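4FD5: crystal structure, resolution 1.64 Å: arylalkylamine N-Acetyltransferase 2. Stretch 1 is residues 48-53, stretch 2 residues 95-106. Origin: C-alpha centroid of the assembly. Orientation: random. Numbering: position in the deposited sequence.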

# COMPACT_ATOMS: atom_id res chain seq x y z
N GLY A 48 2.63 14.77 -7.43
CA GLY A 48 2.31 14.47 -6.05
C GLY A 48 0.90 14.89 -5.67
O GLY A 48 0.08 15.22 -6.51
N HIS A 49 0.63 14.89 -4.37
CA HIS A 49 -0.69 15.19 -3.88
C HIS A 49 -0.59 15.39 -2.38
O HIS A 49 0.04 14.59 -1.69
CB HIS A 49 -1.61 14.01 -4.21
CG HIS A 49 -3.05 14.26 -3.93
ND1 HIS A 49 -3.59 14.16 -2.67
CD2 HIS A 49 -4.07 14.60 -4.75
CE1 HIS A 49 -4.88 14.44 -2.72
NE2 HIS A 49 -5.20 14.71 -3.98
N PRO A 50 -1.19 16.46 -1.84
CA PRO A 50 -0.98 16.72 -0.41
C PRO A 50 -1.46 15.59 0.50
O PRO A 50 -0.76 15.28 1.48
CB PRO A 50 -1.79 17.99 -0.17
CG PRO A 50 -1.85 18.66 -1.51
CD PRO A 50 -1.94 17.54 -2.51
N LEU A 51 -2.61 14.98 0.21
CA LEU A 51 -3.13 13.93 1.08
C LEU A 51 -2.32 12.64 0.94
O LEU A 51 -2.01 11.99 1.94
CB LEU A 51 -4.61 13.66 0.78
CG LEU A 51 -5.55 14.85 0.98
CD1 LEU A 51 -6.98 14.46 0.63
CD2 LEU A 51 -5.48 15.37 2.40
N LEU A 52 -1.96 12.28 -0.28
CA LEU A 52 -1.12 11.10 -0.50
C LEU A 52 0.20 11.23 0.25
O LEU A 52 0.66 10.27 0.88
CB LEU A 52 -0.81 10.91 -1.98
CG LEU A 52 -1.97 10.59 -2.94
CD1 LEU A 52 -1.42 10.40 -4.35
CD2 LEU A 52 -2.73 9.35 -2.47
N GLU A 53 0.80 12.41 0.17
CA GLU A 53 2.10 12.63 0.80
C GLU A 53 1.99 12.70 2.32
O GLU A 53 2.84 12.17 3.02
CB GLU A 53 2.75 13.89 0.23
CG GLU A 53 3.16 13.71 -1.23
CD GLU A 53 3.49 15.01 -1.92
OE1 GLU A 53 3.97 15.95 -1.25
OE2 GLU A 53 3.25 15.11 -3.14
N GLU A 95 -14.91 9.54 9.96
CA GLU A 95 -14.92 10.99 10.15
C GLU A 95 -14.17 11.64 8.99
O GLU A 95 -14.65 12.58 8.36
CB GLU A 95 -14.28 11.36 11.49
CG GLU A 95 -14.49 12.81 11.92
CD GLU A 95 -13.51 13.77 11.26
OE1 GLU A 95 -12.62 13.31 10.52
OE2 GLU A 95 -13.64 15.00 11.48
N LYS A 96 -12.97 11.11 8.73
CA LYS A 96 -12.15 11.58 7.62
C LYS A 96 -12.89 11.41 6.29
O LYS A 96 -12.84 12.29 5.43
CB LYS A 96 -10.80 10.86 7.59
CG LYS A 96 -9.91 11.26 6.43
CD LYS A 96 -8.50 10.68 6.56
CE LYS A 96 -7.72 10.84 5.27
NZ LYS A 96 -7.58 12.26 4.84
N LEU A 97 -13.57 10.28 6.12
CA LEU A 97 -14.37 10.04 4.92
C LEU A 97 -15.28 11.25 4.70
O LEU A 97 -15.40 11.75 3.57
CB LEU A 97 -15.19 8.74 5.04
CG LEU A 97 -15.89 8.17 3.79
CD1 LEU A 97 -15.00 8.30 2.55
CD2 LEU A 97 -16.35 6.70 3.97
N ASN A 98 -15.89 11.74 5.77
CA ASN A 98 -16.73 12.93 5.71
C ASN A 98 -15.93 14.21 5.46
O ASN A 98 -16.45 15.17 4.88
CB ASN A 98 -17.53 13.09 7.01
CG ASN A 98 -18.39 11.89 7.33
OD1 ASN A 98 -18.97 11.26 6.44
ND2 ASN A 98 -18.49 11.56 8.62
N GLU A 99 -14.68 14.22 5.91
CA GLU A 99 -13.89 15.46 5.94
C GLU A 99 -13.16 15.86 4.65
O GLU A 99 -12.72 17.00 4.50
CB GLU A 99 -12.89 15.39 7.10
CG GLU A 99 -12.25 16.72 7.46
CD GLU A 99 -13.27 17.80 7.75
OE1 GLU A 99 -13.68 18.51 6.81
OE2 GLU A 99 -13.68 17.94 8.93
N ILE A 100 -13.03 14.93 3.70
CA ILE A 100 -12.20 15.17 2.51
C ILE A 100 -12.87 16.06 1.45
O ILE A 100 -14.01 15.82 1.06
CB ILE A 100 -11.77 13.84 1.87
CG1 ILE A 100 -11.08 12.95 2.91
CG2 ILE A 100 -10.85 14.10 0.68
CD1 ILE A 100 -11.02 11.47 2.54
N GLN A 101 -12.14 17.06 0.96
CA GLN A 101 -12.64 17.93 -0.12
C GLN A 101 -12.27 17.43 -1.52
O GLN A 101 -12.81 17.91 -2.52
CB GLN A 101 -12.12 19.36 0.05
CG GLN A 101 -12.60 20.05 1.31
CD GLN A 101 -12.18 21.50 1.35
OE1 GLN A 101 -11.84 22.10 0.33
NE2 GLN A 101 -12.18 22.08 2.55
N ASP A 102 -11.34 16.49 -1.58
CA ASP A 102 -10.93 15.92 -2.85
C ASP A 102 -11.88 14.78 -3.18
O ASP A 102 -11.78 13.70 -2.60
CB ASP A 102 -9.49 15.41 -2.73
CG ASP A 102 -8.87 15.04 -4.07
OD1 ASP A 102 -9.54 14.38 -4.89
OD2 ASP A 102 -7.70 15.43 -4.32
N GLU A 103 -12.81 15.03 -4.10
CA GLU A 103 -13.79 14.03 -4.56
C GLU A 103 -13.17 12.67 -4.90
O GLU A 103 -13.66 11.61 -4.49
CB GLU A 103 -14.44 14.54 -5.83
CG GLU A 103 -15.87 14.97 -5.73
CD GLU A 103 -16.42 15.33 -7.09
OE1 GLU A 103 -15.86 16.25 -7.73
OE2 GLU A 103 -17.38 14.67 -7.54
N SER A 104 -12.10 12.73 -5.69
CA SER A 104 -11.45 11.52 -6.20
C SER A 104 -10.84 10.71 -5.06
O SER A 104 -11.03 9.47 -4.92
CB SER A 104 -10.34 11.93 -7.18
OG SER A 104 -10.88 12.60 -8.32
N PHE A 105 -10.11 11.42 -4.21
CA PHE A 105 -9.51 10.78 -3.05
C PHE A 105 -10.59 10.11 -2.21
O PHE A 105 -10.44 8.98 -1.76
CB PHE A 105 -8.73 11.80 -2.21
CG PHE A 105 -7.96 11.18 -1.09
CD1 PHE A 105 -8.53 11.05 0.17
CD2 PHE A 105 -6.68 10.70 -1.29
CE1 PHE A 105 -7.82 10.47 1.21
CE2 PHE A 105 -5.96 10.12 -0.25
CZ PHE A 105 -6.54 10.01 1.00
N LYS A 106 -11.70 10.81 -2.01
CA LYS A 106 -12.79 10.25 -1.23
C LYS A 106 -13.34 8.95 -1.83
O LYS A 106 -13.69 8.04 -1.09
CB LYS A 106 -13.90 11.27 -1.05
CG LYS A 106 -15.00 10.81 -0.12
CD LYS A 106 -16.04 11.91 0.07
CE LYS A 106 -17.36 11.34 0.63
NZ LYS A 106 -18.43 12.38 0.73

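How do the two backbones approach each other? Each stretch brings the start of a helix to the contact: one helix begins at P50, just after H49, and another at E103, just after D102. The nearest CA atoms, those of L51 and F105, lie 8.2 Å apart, so the space between the chains is filled by side chains. Together the stretches bury 249 Å² of surface.

What polar bond joins them? H49 NE2 donates to D102 OD2 at 2.6 Å, a short and nearly straight hydrogen bond with an angle of 161° at the hydrogen. The carboxylate oxygen sits at the edge of the imidazole, near its plane, where the N-H points.

What else do these two side chains bond to? Both are N-caps, and each uses one side-chain atom for its own helix and another for its partner. H49 ND1 accepts weak bonds from L51 N (3.2 Å) and L52 N (3.5 Å), leaving NE2 to face D102. On the other side, D102 OD1 accepts from F105 N at 3.1 Å, while OD2 accepts the hydrogen bond from H49 NE2. The bond across the contact therefore links two helix caps directly.

Which apolar groups close the rest of the gap? L51 and F105 form the main pair. The methyl L51 CD1 lies over one face of the phenyl ring, 3.9 Å from the F105 ring centroid and 19° off its normal, a CH-pi contact. L51 CD1 also reaches I100 CG2 at 3.9 Å, so it rests against both an aromatic and an aliphatic neighbour. L52 meets the ring differently: its CB points sideways, but the end of the side chain comes nearer and places L52 CD2 4.0 Å from F105 CE2, at the ring edge.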